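Local coordinates for argininosuccinate lyase (Chelativorans sp., PDB 6RXA), which acts as a carbon-nitrogen lyase (EDDS lyase) of the aspartase/fumarase superfamily and probably splits argininosuccinate into fumarate and arginine, at residues A[51-56]-A[212-217]; A[121-126]-A[330-335]; A[227-232]-A[316-321]; A[141-146]-A[456-461]. The protein carries 2 engineered substitutions. All blocks are in the same frame, centred on the assembly; numbering follows the deposited sequence. Where two conformers were deposited one is given.

In the fold
From the N terminus, helix 35-56 supplies 51-56, and long helix 112-147 supplies first 121-126 and then 141-146. Contact 1 closes first, at 212-217, tying helix 35-56 to helix 212-218. Contact 3 follows in series, from 227-232 to 316-321, and ties helix 228-233 to the loop before helix 329-348; it is nested inside the loops of contacts 2 and 4. Contact 2 closes next, at 330-335, and contact 4 last, at 456-461, so contacts 1, 2 and 4 all cross one another. Contacts 2 and 4 tie helices 329-348 and 451-500 to the same long helix. Contacts 1 and 3 lie toward one end of the subunit, where both also touch the second subunit.

Contact 1. Residues A[51-56]-A[212-217]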
loop_
_atom_site.group_PDB
_atom_site.type_symbol
_atom_site.label_atom_id
_atom_site.label_comp_id
_atom_site.label_asym_id
_atom_site.label_seq_id
_atom_site.Cartn_x
_atom_site.Cartn_y
_atom_site.Cartn_z
ATOM N N VAL A 51 29.398 -8.077 27.214
ATOM C CA VAL A 51 30.134 -8.262 28.462
ATOM C C VAL A 51 31.519 -8.853 28.213
ATOM O O VAL A 51 32.505 -8.417 28.817
ATOM C CB VAL A 51 29.294 -9.107 29.438
ATOM C CG1 VAL A 51 30.147 -9.635 30.566
ATOM C CG2 VAL A 51 28.128 -8.285 29.975
ATOM N N VAL A 52 31.618 -9.856 27.337
ATOM C CA VAL A 52 32.923 -10.415 26.978
ATOM C C VAL A 52 33.829 -9.332 26.395
ATOM O O VAL A 52 34.997 -9.203 26.784
ATOM C CB VAL A 52 32.750 -11.607 26.018
ATOM C CG1 VAL A 52 34.091 -12.026 25.441
ATOM C CG2 VAL A 52 32.086 -12.765 26.738
ATOM N N MET A 53 33.297 -8.526 25.482
ATOM C CA MET A 53 34.085 -7.435 24.912
ATOM C C MET A 53 34.522 -6.448 25.985
ATOM O O MET A 53 35.673 -6.002 25.988
ATOM C CB MET A 53 33.290 -6.740 23.803
ATOM C CG MET A 53 34.010 -5.560 23.150
ATOM S SD MET A 53 33.743 -4.011 24.036
ATOM C CE MET A 53 31.980 -3.785 23.820
ATOM N N LEU A 54 33.620 -6.077 26.900
ATOM C CA LEU A 54 34.013 -5.150 27.954
ATOM C C LEU A 54 35.134 -5.735 28.792
ATOM O O LEU A 54 35.979 -4.996 29.312
ATOM C CB LEU A 54 32.844 -4.830 28.873
ATOM C CG LEU A 54 31.662 -4.057 28.319
ATOM C CD1 LEU A 54 30.626 -3.849 29.404
ATOM C CD2 LEU A 54 32.112 -2.719 27.767
ATOM N N THR A 55 35.149 -7.063 28.944
ATOM C CA THR A 55 36.205 -7.722 29.702
ATOM C C THR A 55 37.533 -7.648 28.955
ATOM O O THR A 55 38.568 -7.312 29.542
ATOM C CB THR A 55 35.824 -9.175 29.957
ATOM O OG1 THR A 55 34.494 -9.231 30.476
ATOM C CG2 THR A 55 36.770 -9.791 31.005
ATOM N N GLU A 56 37.520 -7.948 27.649
ATOM C CA GLU A 56 38.730 -7.803 26.846
ATOM C C GLU A 56 39.283 -6.388 26.941
ATOM O O GLU A 56 40.503 -6.187 26.937
ATOM C CB GLU A 56 38.448 -8.129 25.375
ATOM C CG GLU A 56 38.031 -9.559 25.092
ATOM C CD GLU A 56 38.095 -9.914 23.610
ATOM O OE1 GLU A 56 37.891 -11.103 23.275
ATOM O OE2 GLU A 56 38.351 -9.013 22.778
ATOM N N ARG A 212 34.410 -2.340 18.772
ATOM C CA ARG A 212 33.188 -2.681 18.057
ATOM C C ARG A 212 33.374 -3.897 17.165
ATOM O O ARG A 212 32.421 -4.660 16.952
ATOM C CB ARG A 212 32.738 -1.477 17.237
ATOM C CG ARG A 212 32.381 -0.248 18.070
ATOM C CD ARG A 212 31.697 0.824 17.204
ATOM N NE ARG A 212 30.509 0.275 16.568
ATOM C CZ ARG A 212 29.977 0.715 15.429
ATOM N NH1 ARG A 212 30.503 1.753 14.778
ATOM N NH2 ARG A 212 28.906 0.102 14.942
ATOM N N ASP A 213 34.583 -4.104 16.648
ATOM C CA ASP A 213 34.843 -5.263 15.806
ATOM C C ASP A 213 34.761 -6.565 16.596
ATOM O O ASP A 213 34.351 -7.592 16.045
ATOM C CB ASP A 213 36.218 -5.128 15.150
ATOM C CG ASP A 213 36.264 -4.035 14.097
ATOM O OD1 ASP A 213 35.283 -3.893 13.346
ATOM O OD2 ASP A 213 37.287 -3.326 14.018
ATOM N N ARG A 214 35.145 -6.557 17.874
ATOM C CA ARG A 214 35.079 -7.787 18.661
ATOM C C ARG A 214 33.632 -8.188 18.925
ATOM O O ARG A 214 33.262 -9.361 18.775
ATOM C CB ARG A 214 35.835 -7.617 19.980
ATOM C CG ARG A 214 35.614 -8.747 21.010
ATOM C CD ARG A 214 36.254 -10.086 20.618
ATOM N NE ARG A 214 37.606 -9.902 20.110
ATOM C CZ ARG A 214 38.040 -10.352 18.937
ATOM N NH1 ARG A 214 39.287 -10.105 18.567
ATOM N NH2 ARG A 214 37.246 -11.071 18.149
ATOM N N THR A 215 32.801 -7.239 19.362
ATOM C CA THR A 215 31.408 -7.574 19.630
ATOM C C THR A 215 30.754 -8.113 18.368
ATOM O O THR A 215 30.006 -9.098 18.410
ATOM C CB THR A 215 30.669 -6.327 20.116
ATOM O OG1 THR A 215 31.520 -5.581 21.000
ATOM C CG2 THR A 215 29.410 -6.715 20.852
ATOM N N SER A 216 31.046 -7.471 17.236
ATOM C CA SER A 216 30.516 -7.887 15.943
ATOM C C SER A 216 30.930 -9.313 15.611
ATOM O O SER A 216 30.093 -10.142 15.249
ATOM C CB SER A 216 31.022 -6.907 14.882
ATOM O OG SER A 216 30.571 -7.252 13.591
ATOM N N ALA A 217 32.215 -9.630 15.774
ATOM C CA ALA A 217 32.702 -10.970 15.469
ATOM C C ALA A 217 32.079 -12.013 16.385
ATOM O O ALA A 217 31.718 -13.109 15.939
ATOM C CB ALA A 217 34.225 -10.981 15.593
#
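Met53 folds its thioether arm around the hydroxyl of Thr215, and this is the tight, buried half of the contact. With CG anti to the backbone N (chi1 179°) and the chain bent at both following torsions, Met53 brings CG to 3.3 Å and CE to 3.4 Å from Thr215 OG1. That hydroxyl keeps a weak hydrogen bond to Asn211 O, one turn back along its own backbone. Beside it the stem of Arg214 runs past Met53 in the opposite direction, with Met53 CB 4.2 Å from Arg214 CG. The pair is a near-antiparallel helix packing: the end of helix 35-56 lies against short helix 212-218, their local axes 9.2 Å apart and at 144°, while helix 62-79 packs on another face of 51-56. Toward solvent the packing gives way to charge. Glu56, extended beyond CG, meets the guanidinium of Arg214 at its edge and in its plane, and Arg214 NE reaches the syn side of Glu56 OE2 at 2.9 Å. This salt bridge is well short of straight, with 133° at the hydrogen, and the carboxylate is turned obliquely to the guanidinium. With a serine in place of Arg214, the Glu56 carboxylate would probably lose its charge partner and a gap would open beside Met53 CB. Asp213, on a different face of the short helix, pairs with Lys446 of the second subunit.

Contact 2. Residues A[121-126]-A[330-335]; sequences RMFLRD and RSIDAL
Ile332 sets a single methyl group against the touching ends of Leu124 and Phe123, and the whole contact hangs on that tip. Its CB points toward helix 112-147 yet is still 6.6 Å from Leu124 CD2. At CB the chain divides. CG2 takes no part across the two segments; the isoleucine side chain as a whole also packs on Gln127 and Thr131, further along the long helix. CG1, set anti to the carbonyl carbon (chi1 -62°), continues the approach but stops 5.4 Å from Leu124 CD2. The nearly extended second torsion (chi2 163°) then carries CD1 the rest of the way, to 4.0 Å from Leu124 CD2 and 4.3 Å from Phe123 CE2. The leucine and isoleucine side chains meet at about a right angle, methyl against methyl, while the methyl comes to the phenylalanine ring obliquely. Leu124 and Phe123 are neighbours in sequence whose side chains converge, Leu124 CD2 lying 4.0 Å from Phe123 CE2, and the isoleucine methyl rests against both. The backbones remain well separated, with Leu124 CA 9.3 Å from Ile332 CA. The contact joins helix 329-348 to helix 112-147, one of the long helices of the central bundle that marks the aspartase/fumarase superfamily. Helices 35-56 and 236-262 also pack here, through Leu35 and Ala38 on Phe123 and through His241 on Leu124. A salt bridge between Asp333 and Arg130 adds a polar link nearby. With methyl and ring carbons as the only groups meeting here, the contact is purely dispersive and hydrophobic, and it imposes no directional bond on either helix.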
loop_
_atom_site.group_PDB
_atom_site.type_symbol
_atom_site.label_atom_id
_atom_site.label_comp_id
_atom_site.label_asym_id
_atom_site.label_seq_id
_atom_site.Cartn_x
_atom_site.Cartn_y
_atom_site.Cartn_z
ATOM N N ARG A 121 18.263 -7.416 13.929
ATOM C CA ARG A 121 19.080 -7.888 12.818
ATOM C C ARG A 121 19.443 -9.364 12.978
ATOM O O ARG A 121 19.437 -10.120 11.999
ATOM C CB ARG A 121 20.348 -7.040 12.688
ATOM C CG ARG A 121 20.157 -5.660 12.066
ATOM C CD ARG A 121 21.435 -4.831 12.251
ATOM N NE ARG A 121 21.335 -3.545 11.568
ATOM C CZ ARG A 121 21.582 -3.368 10.273
ATOM N NH1 ARG A 121 21.964 -4.386 9.520
ATOM N NH2 ARG A 121 21.449 -2.162 9.746
ATOM N N MET A 122 19.780 -9.799 14.200
ATOM C CA MET A 122 20.116 -11.207 14.386
ATOM C C MET A 122 18.907 -12.101 14.138
ATOM O O MET A 122 19.031 -13.181 13.543
ATOM C CB MET A 122 20.659 -11.421 15.795
ATOM C CG MET A 122 21.995 -10.757 16.039
ATOM S SD MET A 122 22.614 -11.042 17.715
ATOM C CE MET A 122 23.204 -12.714 17.593
ATOM N N PHE A 123 17.732 -11.667 14.589
ATOM C CA PHE A 123 16.503 -12.391 14.299
ATOM C C PHE A 123 16.245 -12.451 12.798
ATOM O O PHE A 123 16.026 -13.534 12.247
ATOM C CB PHE A 123 15.327 -11.725 15.020
ATOM C CG PHE A 123 13.988 -12.192 14.540
ATOM C CD1 PHE A 123 13.575 -13.488 14.775
ATOM C CD2 PHE A 123 13.155 -11.336 13.847
ATOM C CE1 PHE A 123 12.351 -13.926 14.305
ATOM C CE2 PHE A 123 11.917 -11.772 13.388
ATOM C CZ PHE A 123 11.525 -13.060 13.624
ATOM N N LEU A 124 16.277 -11.298 12.117
ATOM C CA LEU A 124 16.014 -11.281 10.680
ATOM C C LEU A 124 17.055 -12.093 9.919
ATOM O O LEU A 124 16.732 -12.755 8.923
ATOM C CB LEU A 124 15.944 -9.857 10.134
ATOM C CG LEU A 124 14.780 -9.020 10.652
ATOM C CD1 LEU A 124 14.830 -7.602 10.085
ATOM C CD2 LEU A 124 13.432 -9.679 10.352
ATOM N N ARG A 125 18.316 -12.047 10.376
ATOM C CA ARG A 125 19.392 -12.803 9.737
ATOM C C ARG A 125 19.092 -14.298 9.770
ATOM O O ARG A 125 19.180 -14.981 8.743
ATOM C CB ARG A 125 20.706 -12.480 10.455
ATOM C CG ARG A 125 21.925 -13.211 9.957
ATOM C CD ARG A 125 23.176 -12.765 10.721
ATOM N NE ARG A 125 23.158 -13.233 12.103
ATOM C CZ ARG A 125 24.072 -12.915 13.015
ATOM N NH1 ARG A 125 25.072 -12.094 12.711
ATOM N NH2 ARG A 125 23.984 -13.426 14.229
ATOM N N ASP A 126 18.720 -14.826 10.940
ATOM C CA ASP A 126 18.361 -16.240 11.017
ATOM C C ASP A 126 17.138 -16.532 10.155
ATOM O O ASP A 126 17.085 -17.564 9.472
ATOM C CB ASP A 126 18.110 -16.653 12.466
ATOM C CG ASP A 126 19.378 -17.163 13.176
ATOM O OD1 ASP A 126 20.442 -17.335 12.546
ATOM O OD2 ASP A 126 19.308 -17.393 14.397
ATOM N N ARG A 330 5.162 -13.552 12.574
ATOM C CA ARG A 330 4.034 -14.200 11.915
ATOM C C ARG A 330 4.061 -13.981 10.406
ATOM O O ARG A 330 3.617 -14.851 9.655
ATOM C CB ARG A 330 2.702 -13.745 12.508
ATOM C CG ARG A 330 2.373 -12.276 12.393
ATOM C CD ARG A 330 1.047 -11.980 13.115
ATOM N NE ARG A 330 1.104 -12.319 14.541
ATOM C CZ ARG A 330 0.619 -13.439 15.082
ATOM N NH1 ARG A 330 0.012 -14.361 14.335
ATOM N NH2 ARG A 330 0.739 -13.639 16.386
ATOM N N SER A 331 4.574 -12.839 9.943
ATOM C CA SER A 331 4.659 -12.598 8.508
ATOM C C SER A 331 5.662 -13.538 7.857
ATOM O O SER A 331 5.389 -14.134 6.808
ATOM C CB SER A 331 5.036 -11.139 8.274
ATOM O OG SER A 331 5.138 -10.848 6.907
ATOM N N ILE A 332 6.837 -13.689 8.463
ATOM C CA ILE A 332 7.817 -14.604 7.903
ATOM C C ILE A 332 7.302 -16.028 7.983
ATOM O O ILE A 332 7.468 -16.819 7.047
ATOM C CB ILE A 332 9.182 -14.426 8.591
ATOM C CG1 ILE A 332 9.687 -13.004 8.349
ATOM C CG2 ILE A 332 10.162 -15.443 8.053
ATOM C CD1 ILE A 332 10.814 -12.570 9.301
ATOM N N ASP A 333 6.657 -16.380 9.102
ATOM C CA ASP A 333 6.131 -17.728 9.238
ATOM C C ASP A 333 5.136 -18.050 8.129
ATOM O O ASP A 333 5.103 -19.180 7.633
ATOM C CB ASP A 333 5.456 -17.894 10.591
ATOM C CG ASP A 333 6.422 -17.852 11.747
ATOM O OD1 ASP A 333 7.642 -17.997 11.541
ATOM O OD2 ASP A 333 5.935 -17.691 12.879
ATOM N N ALA A 334 4.311 -17.071 7.732
ATOM C CA ALA A 334 3.361 -17.299 6.645
ATOM C C ALA A 334 4.077 -17.572 5.330
ATOM O O ALA A 334 3.668 -18.450 4.560
ATOM C CB ALA A 334 2.449 -16.085 6.481
ATOM N N LEU A 335 5.125 -16.795 5.038
ATOM C CA LEU A 335 5.904 -17.006 3.827
ATOM C C LEU A 335 6.474 -18.410 3.788
ATOM O O LEU A 335 6.426 -19.075 2.748
ATOM C CB LEU A 335 7.024 -15.966 3.749
ATOM C CG LEU A 335 7.968 -16.084 2.554
ATOM C CD1 LEU A 335 8.575 -14.709 2.228
ATOM C CD2 LEU A 335 9.096 -17.089 2.782
#

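Contact 3. Residues A[227-232]-A[316-321]. Engineered in segment 316-321: Met320 (natural residue Tyr).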
loop_
_atom_site.group_PDB
_atom_site.type_symbol
_atom_site.label_atom_id
_atom_site.label_comp_id
_atom_site.label_asym_id
_atom_site.label_seq_id
_atom_site.Cartn_x
_atom_site.Cartn_y
_atom_site.Cartn_z
ATOM N N ASN A 227 28.548 4.444 10.995
ATOM C CA ASN A 227 28.082 5.675 11.620
ATOM C C ASN A 227 27.042 5.376 12.696
ATOM O O ASN A 227 26.127 4.574 12.495
ATOM C CB ASN A 227 27.519 6.603 10.550
ATOM C CG ASN A 227 26.992 7.882 11.125
ATOM O OD1 ASN A 227 25.868 7.917 11.626
ATOM N ND2 ASN A 227 27.789 8.951 11.048
ATOM N N SER A 228 27.224 6.002 13.865
ATOM C CA SER A 228 26.404 5.678 15.029
ATOM C C SER A 228 24.942 6.071 14.846
ATOM O O SER A 228 24.056 5.392 15.382
ATOM C CB SER A 228 26.967 6.343 16.280
ATOM O OG SER A 228 27.015 7.751 16.129
ATOM N N ILE A 229 24.656 7.154 14.114
ATOM C CA ILE A 229 23.266 7.478 13.813
ATOM C C ILE A 229 22.674 6.413 12.901
ATOM O O ILE A 229 21.574 5.906 13.141
ATOM C CB ILE A 229 23.130 8.887 13.204
ATOM C CG1 ILE A 229 23.508 9.954 14.223
ATOM C CG2 ILE A 229 21.712 9.106 12.682
ATOM C CD1 ILE A 229 23.913 11.255 13.557
ATOM N N GLU A 230 23.397 6.046 11.846
ATOM C CA GLU A 230 22.912 4.980 10.976
ATOM C C GLU A 230 22.706 3.692 11.766
ATOM O O GLU A 230 21.774 2.935 11.474
ATOM C CB GLU A 230 23.885 4.784 9.810
ATOM C CG GLU A 230 23.489 3.718 8.794
ATOM C CD GLU A 230 22.246 4.047 7.987
ATOM O OE1 GLU A 230 21.524 5.030 8.291
ATOM O OE2 GLU A 230 21.985 3.301 7.023
ATOM N N GLY A 231 23.533 3.459 12.784
ATOM C CA GLY A 231 23.396 2.253 13.584
ATOM C C GLY A 231 22.058 2.144 14.299
ATOM O O GLY A 231 21.526 1.047 14.465
ATOM N N VAL A 232 21.506 3.276 14.751
ATOM C CA VAL A 232 20.218 3.244 15.452
ATOM C C VAL A 232 19.031 3.703 14.612
ATOM O O VAL A 232 17.897 3.244 14.826
ATOM C CB VAL A 232 20.254 4.009 16.800
ATOM C CG1 VAL A 232 21.301 3.385 17.732
ATOM C CG2 VAL A 232 20.485 5.513 16.596
ATOM N N ILE A 316 8.949 10.128 9.730
ATOM C CA ILE A 316 9.847 10.536 10.807
ATOM C C ILE A 316 11.059 11.294 10.272
ATOM O O ILE A 316 11.120 11.633 9.087
ATOM C CB ILE A 316 10.260 9.314 11.658
ATOM C CG1 ILE A 316 11.002 8.279 10.808
ATOM C CG2 ILE A 316 9.010 8.690 12.298
ATOM C CD1 ILE A 316 11.747 7.219 11.595
ATOM N N GLU A 317 12.009 11.597 11.154
ATOM C CA GLU A 317 13.302 12.167 10.806
ATOM C C GLU A 317 14.339 11.042 10.708
ATOM O O GLU A 317 14.016 9.857 10.849
ATOM C CB GLU A 317 13.706 13.232 11.826
ATOM C CG GLU A 317 12.782 14.458 11.830
ATOM C CD GLU A 317 11.408 14.178 12.402
ATOM O OE1 GLU A 317 11.340 13.622 13.528
ATOM O OE2 GLU A 317 10.413 14.538 11.734
ATOM N N TYR A 318 15.603 11.402 10.449
ATOM C CA TYR A 318 16.659 10.391 10.326
ATOM C C TYR A 318 17.246 10.148 11.712
ATOM O O TYR A 318 18.410 10.436 12.002
ATOM C CB TYR A 318 17.725 10.749 9.282
ATOM C CG TYR A 318 18.214 9.457 8.657
ATOM C CD1 TYR A 318 17.542 8.886 7.595
ATOM C CD2 TYR A 318 19.281 8.764 9.190
ATOM C CE1 TYR A 318 17.934 7.661 7.078
ATOM C CE2 TYR A 318 19.683 7.534 8.675
ATOM C CZ TYR A 318 19.003 6.990 7.612
ATOM O OH TYR A 318 19.397 5.761 7.098
ATOM N N GLN A 319 16.374 9.605 12.566
ATOM C CA GLN A 319 16.623 9.431 13.982
ATOM C C GLN A 319 16.188 8.046 14.439
ATOM O O GLN A 319 15.369 7.385 13.798
ATOM C CB GLN A 319 15.725 10.385 14.795
ATOM C CG GLN A 319 16.035 11.842 14.651
ATOM C CD GLN A 319 15.026 12.730 15.356
ATOM O OE1 GLN A 319 14.269 12.283 16.228
ATOM N NE2 GLN A 319 14.995 14.006 14.968
ATOM N N MET A 320 16.723 7.623 15.577
ATOM C CA MET A 320 16.072 6.572 16.347
ATOM C C MET A 320 14.653 7.020 16.674
ATOM O O MET A 320 14.436 8.153 17.112
ATOM C CB MET A 320 16.846 6.359 17.639
ATOM C CG MET A 320 16.171 5.444 18.622
ATOM S SD MET A 320 16.304 3.762 18.046
ATOM C CE MET A 320 15.119 2.940 19.118
ATOM N N SER A 321 13.694 6.127 16.468
ATOM C CA SER A 321 12.290 6.423 16.679
ATOM C C SER A 321 11.579 5.150 17.097
ATOM O O SER A 321 11.780 4.099 16.487
ATOM C CB SER A 321 11.662 6.926 15.376
ATOM O OG SER A 321 10.250 7.012 15.463
HETATM O O HOH W 1 19.712 2.874 5.822
#
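A buried tyrosine-carboxylate hydrogen bond, Tyr318 to Glu230, joins the start of short helix 228-233 to the loop between helices 303-314 and 329-348, beside the active site. Tyr318 OH donates to the syn lone pair of Glu230 OE1 over a short 2.5 Å. The carboxylate lies at the edge of the phenol ring and almost coplanar with it, the planes 8° apart. One water completes the ring of bonds, donating to Glu230 OE2 at 2.6 Å and to Tyr318 OH at 3.2 Å. Asn227, the N-cap, steadies this helix turn by accepting from Glu230 N at 3.1 Å. Tyr318 itself centres an inverse gamma turn, and its carbonyl O rests 3.6 Å from Ile229 CG2. Further along, in the conformer described, Val232 CG2 touches CB of the engineered Met320 at 3.9 Å, and the methionine lies against Asn113, a residue that binds succinate and fumarate. A leucine in place of Glu230 would probably leave Tyr318 OH without its acceptor and Lys181 of the second subunit without this countercharge. With the tyrosine, the water and that lysine all directed at it, the buried carboxylate is likely to stay ionised.

Contact 4. Residues A[141-146]-A[456-461]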
loop_
_atom_site.group_PDB
_atom_site.type_symbol
_atom_site.label_atom_id
_atom_site.label_comp_id
_atom_site.label_asym_id
_atom_site.label_seq_id
_atom_site.Cartn_x
_atom_site.Cartn_y
_atom_site.Cartn_z
ATOM N N ALA A 141 12.445 -28.496 -6.074
ATOM C CA ALA A 141 11.251 -29.220 -6.496
ATOM C C ALA A 141 10.845 -28.841 -7.916
ATOM O O ALA A 141 10.448 -29.708 -8.707
ATOM C CB ALA A 141 10.114 -28.963 -5.520
ATOM N N VAL A 142 10.947 -27.557 -8.254
ATOM C CA VAL A 142 10.592 -27.059 -9.586
ATOM C C VAL A 142 11.501 -27.661 -10.651
ATOM O O VAL A 142 11.031 -28.149 -11.684
ATOM C CB VAL A 142 10.663 -25.522 -9.575
ATOM C CG1 VAL A 142 10.680 -24.927 -10.972
ATOM C CG2 VAL A 142 9.505 -24.943 -8.755
ATOM N N VAL A 143 12.818 -27.603 -10.438
ATOM C CA VAL A 143 13.762 -28.087 -11.441
ATOM C C VAL A 143 13.686 -29.603 -11.571
ATOM O O VAL A 143 13.717 -30.149 -12.683
ATOM C CB VAL A 143 15.185 -27.621 -11.089
ATOM C CG1 VAL A 143 16.200 -28.251 -12.030
ATOM C CG2 VAL A 143 15.289 -26.122 -11.159
ATOM N N HIS A 144 13.584 -30.310 -10.442
ATOM C CA HIS A 144 13.526 -31.768 -10.486
ATOM C C HIS A 144 12.236 -32.242 -11.148
ATOM O O HIS A 144 12.237 -33.238 -11.880
ATOM C CB HIS A 144 13.724 -32.333 -9.082
ATOM C CG HIS A 144 15.009 -31.893 -8.444
ATOM N ND1 HIS A 144 15.331 -32.179 -7.134
ATOM C CD2 HIS A 144 16.051 -31.180 -8.938
ATOM C CE1 HIS A 144 16.515 -31.664 -6.849
ATOM N NE2 HIS A 144 16.971 -31.045 -7.924
ATOM N N LYS A 145 11.130 -31.517 -10.928
ATOM C CA LYS A 145 9.887 -31.802 -11.645
ATOM C C LYS A 145 10.045 -31.535 -13.138
ATOM O O LYS A 145 9.628 -32.349 -13.971
ATOM C CB LYS A 145 8.752 -30.966 -11.048
ATOM C CG LYS A 145 7.338 -31.344 -11.501
ATOM C CD LYS A 145 6.827 -32.637 -10.881
ATOM C CE LYS A 145 5.314 -32.759 -11.041
ATOM N NZ LYS A 145 4.794 -33.932 -10.292
ATOM N N ALA A 146 10.669 -30.412 -13.499
ATOM C CA ALA A 146 10.868 -30.105 -14.912
ATOM C C ALA A 146 11.614 -31.225 -15.618
ATOM O O ALA A 146 11.298 -31.570 -16.765
ATOM C CB ALA A 146 11.641 -28.798 -15.065
ATOM N N ALA A 456 19.300 -28.085 -21.407
ATOM C CA ALA A 456 20.424 -27.184 -21.182
ATOM C C ALA A 456 20.154 -26.264 -20.002
ATOM O O ALA A 456 21.036 -26.044 -19.159
ATOM C CB ALA A 456 20.709 -26.360 -22.439
ATOM N N SER A 457 18.933 -25.719 -19.924
ATOM C CA SER A 457 18.574 -24.849 -18.813
ATOM C C SER A 457 18.558 -25.616 -17.503
ATOM O O SER A 457 18.948 -25.078 -16.458
ATOM C CB SER A 457 17.205 -24.214 -19.059
ATOM O OG SER A 457 17.302 -23.175 -20.018
ATOM N N ILE A 458 18.096 -26.866 -17.530
ATOM C CA ILE A 458 18.106 -27.682 -16.318
ATOM C C ILE A 458 19.535 -27.915 -15.851
ATOM O O ILE A 458 19.840 -27.769 -14.662
ATOM C CB ILE A 458 17.344 -29.002 -16.536
ATOM C CG1 ILE A 458 15.838 -28.725 -16.645
ATOM C CG2 ILE A 458 17.653 -29.988 -15.401
ATOM C CD1 ILE A 458 15.033 -29.938 -17.072
ATOM N N ASP A 459 20.435 -28.272 -16.778
ATOM C CA ASP A 459 21.830 -28.485 -16.408
ATOM C C ASP A 459 22.409 -27.234 -15.756
ATOM O O ASP A 459 23.099 -27.312 -14.729
ATOM C CB ASP A 459 22.651 -28.849 -17.647
ATOM C CG ASP A 459 22.336 -30.230 -18.196
ATOM O OD1 ASP A 459 21.670 -31.032 -17.515
ATOM O OD2 ASP A 459 22.778 -30.520 -19.331
ATOM N N ASP A 460 22.119 -26.065 -16.328
ATOM C CA ASP A 460 22.604 -24.820 -15.752
ATOM C C ASP A 460 22.008 -24.583 -14.368
ATOM O O ASP A 460 22.710 -24.140 -13.448
ATOM C CB ASP A 460 22.273 -23.650 -16.679
ATOM C CG ASP A 460 23.194 -23.591 -17.888
ATOM O OD1 ASP A 460 24.191 -24.346 -17.903
ATOM O OD2 ASP A 460 22.915 -22.797 -18.815
ATOM N N ALA A 461 20.708 -24.855 -14.205
ATOM C CA ALA A 461 20.049 -24.613 -12.925
ATOM C C ALA A 461 20.567 -25.560 -11.852
ATOM O O ALA A 461 20.678 -25.182 -10.677
ATOM C CB ALA A 461 18.535 -24.751 -13.091
#
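Ala461 N donates to Ser457 O at 2.9 Å within its helix, and the Ala461 methyl faces Val143 across the contact. Ala146, on the other helix, offers both its methyl and its backbone to Ile458. Ile458 CD1 lies 4.1 Å from Ala146 CB and closer still to the main chain, 3.9 Å from Ala146 C. An alanine is small enough to let the isoleucine tip down onto the peptide. One turn earlier Val143 takes both residues of the other helix, a methyl for each. Its CG1, anti to the backbone N (chi1 173°), meets Ile458 CG2 at 4.1 Å, and its CG2 meets Ala461 CB at 4.0 Å. The Val143 and Ile458 side chains lie alongside one another, pointing opposite ways, and their CA atoms, 6.5 Å apart, are the nearest across the two segments. The arrangement is a roughly antiparallel helix pair, its local axes 10.3 Å apart with N-to-C directions at 146°, and each partner contributes two residues spaced three apart on one face: Val143 and Ala146, Ile458 and Ala461. It seats the early part of helix 451-500, the long C-terminal helix, on the far end of helix 112-147 from contact 2. Helix 168-193 packs alongside, with Met173 against Ile458 and Ala461 and Ser176 against Val143. On another side of helix 112-147, Lys145 NZ is held by the carbonyl oxygens of Arg347 and Leu349. The exposed flank of helix 451-500 carries Asp459, in a salt bridge with Lys455, and Ser457 packs on Val226 of the second subunit.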